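Local atomic coordinates of sortase-like protein (Streptococcus suis, PDB entry 3RE9), a protein that is a class C sortase, a transpeptidase that probably links pilin subunits covalently into pili, with a class-specific lid seen here in an open form. Residues A[7-13]-A[26-31]; A[34-38]-A[73-79]. All coordinates share one frame. Where two conformers were deposited one is given. Residue numbers count along the deposited sequence, not the author numbering.

Contact 1. Residues A[7-13]-A[26-31]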
loop_
_atom_site.group_PDB
_atom_site.type_symbol
_atom_site.label_atom_id
_atom_site.label_comp_id
_atom_site.label_asym_id
_atom_site.label_seq_id
_atom_site.Cartn_x
_atom_site.Cartn_y
_atom_site.Cartn_z
ATOM N N GLN A 7 8.401 -8.378 7.549
ATOM C CA GLN A 7 7.513 -9.115 8.437
ATOM C C GLN A 7 7.702 -8.603 9.862
ATOM O O GLN A 7 6.727 -8.242 10.526
ATOM C CB GLN A 7 7.918 -10.600 8.367
ATOM C CG GLN A 7 6.841 -11.660 8.202
ATOM C CD GLN A 7 7.379 -12.848 7.385
ATOM O OE1 GLN A 7 8.445 -13.408 7.710
ATOM N NE2 GLN A 7 6.664 -13.213 6.289
ATOM N N ALA A 8 8.955 -8.568 10.333
ATOM C CA ALA A 8 9.276 -7.993 11.641
ATOM C C ALA A 8 8.576 -6.646 11.727
ATOM O O ALA A 8 7.768 -6.410 12.635
ATOM C CB ALA A 8 10.771 -7.822 11.804
ATOM N N PHE A 9 8.863 -5.785 10.739
ATOM C CA PHE A 9 8.230 -4.484 10.638
ATOM C C PHE A 9 6.703 -4.528 10.769
ATOM O O PHE A 9 6.132 -3.759 11.548
ATOM C CB PHE A 9 8.638 -3.743 9.362
ATOM C CG PHE A 9 7.992 -2.387 9.246
ATOM C CD1 PHE A 9 8.431 -1.325 10.042
ATOM C CD2 PHE A 9 6.906 -2.184 8.394
ATOM C CE1 PHE A 9 7.825 -0.085 9.969
ATOM C CE2 PHE A 9 6.282 -0.942 8.324
ATOM C CZ PHE A 9 6.748 0.113 9.122
ATOM N N ASN A 10 6.060 -5.417 10.004
ATOM C CA ASN A 10 4.595 -5.498 9.928
ATOM C C ASN A 10 3.956 -5.943 11.233
ATOM O O ASN A 10 2.930 -5.405 11.637
ATOM C CB ASN A 10 4.132 -6.379 8.760
ATOM C CG ASN A 10 4.252 -5.676 7.412
ATOM O OD1 ASN A 10 4.449 -4.448 7.331
ATOM N ND2 ASN A 10 4.121 -6.449 6.340
ATOM N N GLU A 11 4.585 -6.915 11.884
ATOM C CA GLU A 11 4.240 -7.328 13.249
ATOM C C GLU A 11 4.308 -6.198 14.289
ATOM O O GLU A 11 3.592 -6.244 15.290
ATOM C CB GLU A 11 5.139 -8.494 13.699
ATOM C CG GLU A 11 4.913 -9.777 12.902
ATOM C CD GLU A 11 5.926 -10.868 13.217
ATOM O OE1 GLU A 11 6.446 -10.888 14.360
ATOM O OE2 GLU A 11 6.211 -11.689 12.319
ATOM N N SER A 12 5.177 -5.210 14.051
ATOM C CA SER A 12 5.448 -4.140 15.017
ATOM C C SER A 12 4.372 -3.050 15.007
ATOM O O SER A 12 4.348 -2.193 15.879
ATOM C CB SER A 12 6.849 -3.536 14.786
ATOM O OG SER A 12 6.880 -2.555 13.760
ATOM N N LEU A 13 3.488 -3.083 14.019
ATOM C CA LEU A 13 2.437 -2.087 13.918
ATOM C C LEU A 13 1.209 -2.575 14.682
ATOM O O LEU A 13 0.710 -1.883 15.592
ATOM C CB LEU A 13 2.071 -1.793 12.452
ATOM C CG LEU A 13 3.137 -1.380 11.429
ATOM C CD1 LEU A 13 2.524 -1.234 10.051
ATOM C CD2 LEU A 13 3.886 -0.110 11.817
ATOM N N ARG A 26 13.612 -7.655 17.368
ATOM C CA ARG A 26 13.093 -8.000 16.034
ATOM C C ARG A 26 12.261 -6.868 15.423
ATOM O O ARG A 26 12.324 -6.608 14.218
ATOM C CB ARG A 26 12.242 -9.278 16.101
ATOM C CG ARG A 26 11.386 -9.542 14.848
ATOM C CD ARG A 26 10.855 -10.983 14.760
ATOM N NE ARG A 26 10.232 -11.291 13.464
ATOM C CZ ARG A 26 10.898 -11.563 12.338
ATOM N NH1 ARG A 26 12.228 -11.559 12.320
ATOM N NH2 ARG A 26 10.230 -11.835 11.219
ATOM N N HIS A 27 11.451 -6.212 16.252
ATOM C CA HIS A 27 10.622 -5.120 15.754
ATOM C C HIS A 27 11.483 -3.939 15.368
ATOM O O HIS A 27 11.207 -3.264 14.368
ATOM C CB HIS A 27 9.562 -4.698 16.770
ATOM C CG HIS A 27 8.463 -5.705 16.942
ATOM N ND1 HIS A 27 7.499 -5.597 17.926
ATOM C CD2 HIS A 27 8.191 -6.853 16.268
ATOM C CE1 HIS A 27 6.676 -6.628 17.841
ATOM N NE2 HIS A 27 7.080 -7.407 16.849
ATOM N N GLU A 28 12.523 -3.704 16.166
ATOM C CA GLU A 28 13.469 -2.612 15.951
ATOM C C GLU A 28 14.207 -2.795 14.634
ATOM O O GLU A 28 14.336 -1.853 13.860
ATOM C CB GLU A 28 14.482 -2.530 17.109
ATOM C CG GLU A 28 13.994 -1.792 18.342
ATOM C CD GLU A 28 15.124 -1.586 19.371
ATOM O OE1 GLU A 28 14.838 -1.625 20.605
ATOM O OE2 GLU A 28 16.301 -1.391 18.935
ATOM N N ALA A 29 14.688 -4.021 14.413
ATOM C CA ALA A 29 15.403 -4.424 13.231
ATOM C C ALA A 29 14.560 -4.214 11.987
ATOM O O ALA A 29 15.054 -3.725 10.969
ATOM C CB ALA A 29 15.797 -5.896 13.356
ATOM N N GLY A 30 13.293 -4.618 12.069
ATOM C CA GLY A 30 12.309 -4.333 11.039
ATOM C C GLY A 30 12.152 -2.846 10.752
ATOM O O GLY A 30 12.034 -2.444 9.587
ATOM N N ARG A 31 12.164 -2.034 11.817
ATOM C CA ARG A 31 12.042 -0.573 11.726
ATOM C C ARG A 31 13.257 0.070 11.083
ATOM O O ARG A 31 13.114 1.011 10.293
ATOM C CB ARG A 31 11.754 0.039 13.096
ATOM C CG ARG A 31 10.272 0.171 13.383
ATOM C CD ARG A 31 9.925 0.076 14.843
ATOM N NE ARG A 31 8.535 -0.367 14.919
ATOM C CZ ARG A 31 7.483 0.377 15.274
ATOM N NH1 ARG A 31 7.621 1.644 15.654
ATOM N NH2 ARG A 31 6.275 -0.168 15.262
#
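Arg-26 opens the 26-31 side of the interface with its chain extended (chi1 to chi3 all t), reaching across helix 7-11 past Ala-8 toward Gln-7 and Glu-11. Its backbone O lies 3.1 Å from Ala-8 CB and its CG 3.6 Å from the same methyl, while Ala-8 N sits over one face of the guanidinium. Glu-11 OE1 approaches the guanidinium edge, but the salt bridge to Arg-26 NE is long, at 3.9 Å. The next residue, His-27, lays its ring against Ser-12: Ser-12 CB stands 3.8 Å from the ring centroid and 27° off the normal, a CH-pi contact. His-27 NE2 also approaches Glu-11 CB (3.9 Å). Gly-30 explains how close the helices come. Its CA is 4.1 Å from Phe-9 CA, and a modelled CB would clash with Phe-9 N (2.4 Å) and Ala-8 CB (2.9 Å). The short axes therefore pass 7.2 Å apart, crossing at -112°. This is a glycine-mediated helix crossing between the two N-terminal helices of the sortase; the chain between the two segments includes an Asp-Pro-Tyr sequence, running into the start of helix 21-39, that probably belongs to the class C lid. Arg-31 turns to the chain beyond Phe-9. Arg-31 NH2 and NE donate to Ser-12 OG at 2.9 and 3.0 Å (angles 143° and 141°), and NH2 makes a weak bond to Ser-12 O (2.9 Å, 115°). Because Ser-12 OG donates to Phe-9 O (2.6 Å), the hydroxyl couples the arginine to the helix backbone. Aliphatic atoms of Arg-31 meanwhile meet the Phe-9 ring, CG lying 4.1 Å from CD1.

Contact 2. Residues A[34-38]-A[73-79]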
loop_
_atom_site.group_PDB
_atom_site.type_symbol
_atom_site.label_atom_id
_atom_site.label_comp_id
_atom_site.label_asym_id
_atom_site.label_seq_id
_atom_site.Cartn_x
_atom_site.Cartn_y
_atom_site.Cartn_z
ATOM N N TYR A 34 12.943 -0.541 7.256
ATOM C CA TYR A 34 12.016 0.365 6.561
ATOM C C TYR A 34 12.600 1.775 6.408
ATOM O O TYR A 34 12.510 2.371 5.317
ATOM C CB TYR A 34 10.606 0.362 7.181
ATOM C CG TYR A 34 9.625 1.219 6.409
ATOM C CD1 TYR A 34 9.386 0.992 5.056
ATOM C CD2 TYR A 34 8.950 2.276 7.028
ATOM C CE1 TYR A 34 8.513 1.805 4.334
ATOM C CE2 TYR A 34 8.061 3.081 6.321
ATOM C CZ TYR A 34 7.848 2.843 4.972
ATOM O OH TYR A 34 6.968 3.640 4.274
ATOM N N ALA A 35 13.245 2.269 7.473
ATOM C CA ALA A 35 14.022 3.522 7.412
ATOM C C ALA A 35 15.105 3.576 6.313
ATOM O O ALA A 35 15.289 4.599 5.677
ATOM C CB ALA A 35 14.624 3.856 8.796
ATOM N N ARG A 36 15.831 2.480 6.122
ATOM C CA ARG A 36 16.819 2.344 5.062
ATOM C C ARG A 36 16.173 2.373 3.662
ATOM O O ARG A 36 16.668 3.039 2.757
ATOM C CB ARG A 36 17.594 1.038 5.245
ATOM C CG ARG A 36 18.692 0.831 4.214
ATOM C CD ARG A 36 19.152 -0.621 4.104
ATOM N NE ARG A 36 18.045 -1.486 3.718
ATOM C CZ ARG A 36 17.571 -1.593 2.471
ATOM N NH1 ARG A 36 18.106 -0.887 1.471
ATOM N NH2 ARG A 36 16.556 -2.413 2.220
ATOM N N MET A 37 15.083 1.634 3.481
ATOM C CA MET A 37 14.289 1.744 2.268
ATOM C C MET A 37 13.814 3.188 2.054
ATOM O O MET A 37 13.848 3.718 0.930
ATOM C CB MET A 37 13.071 0.837 2.370
ATOM C CG MET A 37 13.345 -0.639 2.271
ATOM S SD MET A 37 11.812 -1.579 2.448
ATOM C CE MET A 37 12.007 -2.302 4.056
ATOM N N LEU A 38 13.348 3.820 3.132
ATOM C CA LEU A 38 12.890 5.211 3.048
ATOM C C LEU A 38 14.044 6.135 2.640
ATOM O O LEU A 38 13.888 7.014 1.797
ATOM C CB LEU A 38 12.282 5.678 4.374
ATOM C CG LEU A 38 10.846 5.334 4.717
ATOM C CD1 LEU A 38 10.535 5.790 6.128
ATOM C CD2 LEU A 38 9.936 6.004 3.717
ATOM N N HIS A 73 4.539 4.158 -0.993
ATOM C CA HIS A 73 4.047 3.379 0.145
ATOM C C HIS A 73 3.961 4.317 1.330
ATOM O O HIS A 73 4.951 4.957 1.701
ATOM C CB HIS A 73 5.005 2.239 0.469
ATOM C CG HIS A 73 4.731 1.589 1.782
ATOM N ND1 HIS A 73 5.485 1.841 2.906
ATOM C CD2 HIS A 73 3.767 0.717 2.161
ATOM C CE1 HIS A 73 4.990 1.163 3.927
ATOM N NE2 HIS A 73 3.946 0.477 3.500
ATOM N N LEU A 74 2.766 4.398 1.907
ATOM C CA LEU A 74 2.486 5.328 2.980
ATOM C C LEU A 74 3.227 4.901 4.236
ATOM O O LEU A 74 2.913 3.862 4.836
ATOM C CB LEU A 74 0.979 5.421 3.239
ATOM C CG LEU A 74 0.483 6.475 4.246
ATOM C CD1 LEU A 74 0.954 7.898 3.857
ATOM C CD2 LEU A 74 -1.024 6.452 4.357
ATOM N N GLU A 75 4.194 5.715 4.647
ATOM C CA GLU A 75 4.899 5.422 5.868
ATOM C C GLU A 75 3.893 5.293 6.994
ATOM O O GLU A 75 3.012 6.134 7.163
ATOM C CB GLU A 75 6.075 6.390 6.191
ATOM C CG GLU A 75 5.907 7.849 5.866
ATOM C CD GLU A 75 6.123 8.176 4.393
ATOM O OE1 GLU A 75 7.264 8.367 3.963
ATOM O OE2 GLU A 75 5.137 8.328 3.668
ATOM N N GLY A 76 4.001 4.201 7.738
ATOM C CA GLY A 76 3.145 4.023 8.892
ATOM C C GLY A 76 2.205 2.878 8.690
ATOM O O GLY A 76 1.589 2.441 9.637
ATOM N N THR A 77 2.144 2.376 7.451
ATOM C CA THR A 77 1.273 1.244 7.059
ATOM C C THR A 77 2.102 -0.012 6.690
ATOM O O THR A 77 3.298 0.089 6.419
ATOM C CB THR A 77 0.320 1.638 5.897
ATOM O OG1 THR A 77 1.067 1.787 4.694
ATOM C CG2 THR A 77 -0.420 2.950 6.207
ATOM N N SER A 78 1.499 -1.191 6.721
ATOM C CA SER A 78 2.244 -2.427 6.420
ATOM C C SER A 78 3.041 -2.382 5.097
ATOM O O SER A 78 2.639 -1.748 4.132
ATOM C CB SER A 78 1.295 -3.642 6.416
ATOM O OG SER A 78 0.395 -3.644 7.522
ATOM N N LEU A 79 4.193 -3.042 5.059
ATOM C CA LEU A 79 4.867 -3.290 3.790
ATOM C C LEU A 79 4.040 -4.313 2.964
ATOM O O LEU A 79 3.412 -5.220 3.550
ATOM C CB LEU A 79 6.314 -3.726 4.013
ATOM C CG LEU A 79 7.259 -2.602 4.454
ATOM C CD1 LEU A 79 8.617 -3.165 4.945
ATOM C CD2 LEU A 79 7.491 -1.606 3.338
#
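Helical residues 34-38 face an irregular backbone, 73-79, at a distance that only side chains bridge: the nearest CA pairs, Tyr-34 with Leu-79 and Leu-38 with Glu-75, are both 8.5 Å apart. The loop bends through a type II turn from Leu-74 to Thr-77, closed by Thr-77 N to Leu-74 O (3.1 Å). Gly-76 adopts phi/psi 114/-11, where a CB would jam against the preceding carbonyl. Tyr-34 reaches across, its OH hydrogen-bonded to His-73 ND1 at 2.7 Å and lying 3.5 Å from Glu-75 CB, which meets the ring edge. His-73 NE2 in turn donates to Ser-78 O (2.7 Å) and weakly to Thr-77 O (3.0 Å), so one imidazole ties the tyrosine to the far limb of the loop. Lower on the tyrosine, CD1 packs on Leu-79 CD2 at 3.6 Å, and Met-37 CE meets Leu-79 CD1 at 3.6 Å. Leu-38 CD2 touches Glu-75 OE1 (3.6 Å), though Glu-75 finds its polar partner in Thr-62. Thus the long helix 21-39 docks by the Tyr-34 to His-73 hydrogen bond plus an apolar patch onto the loop joining strands 71-73 and 86-91, as fits the N-terminal helical extension lying against the sortase beta-barrel in class C enzymes.

In the fold
Helix 21-39 serves both contacts, packing on helix 3-11 through 26-31 and on the barrel loop 73-79 through 34-38. Contact 1 is centred about 17 Å from the centre of the chain and contact 2 about 9 Å, and each is partly buried. The outer one buries more area (498 against 269 Å²) and mixes close backbone packing with arginine polar contacts; the inner one, with backbones far apart, relies on tyrosine, histidine and apolar side chains. Their centres are 11 Å apart and they touch directly: Asn-10 OD1 lies 2.7 Å from Leu-79 N, a probable hydrogen bond by which helix 3-11 reaches loop 73-79, while the Phe-9 and Tyr-34 rings join the two helices.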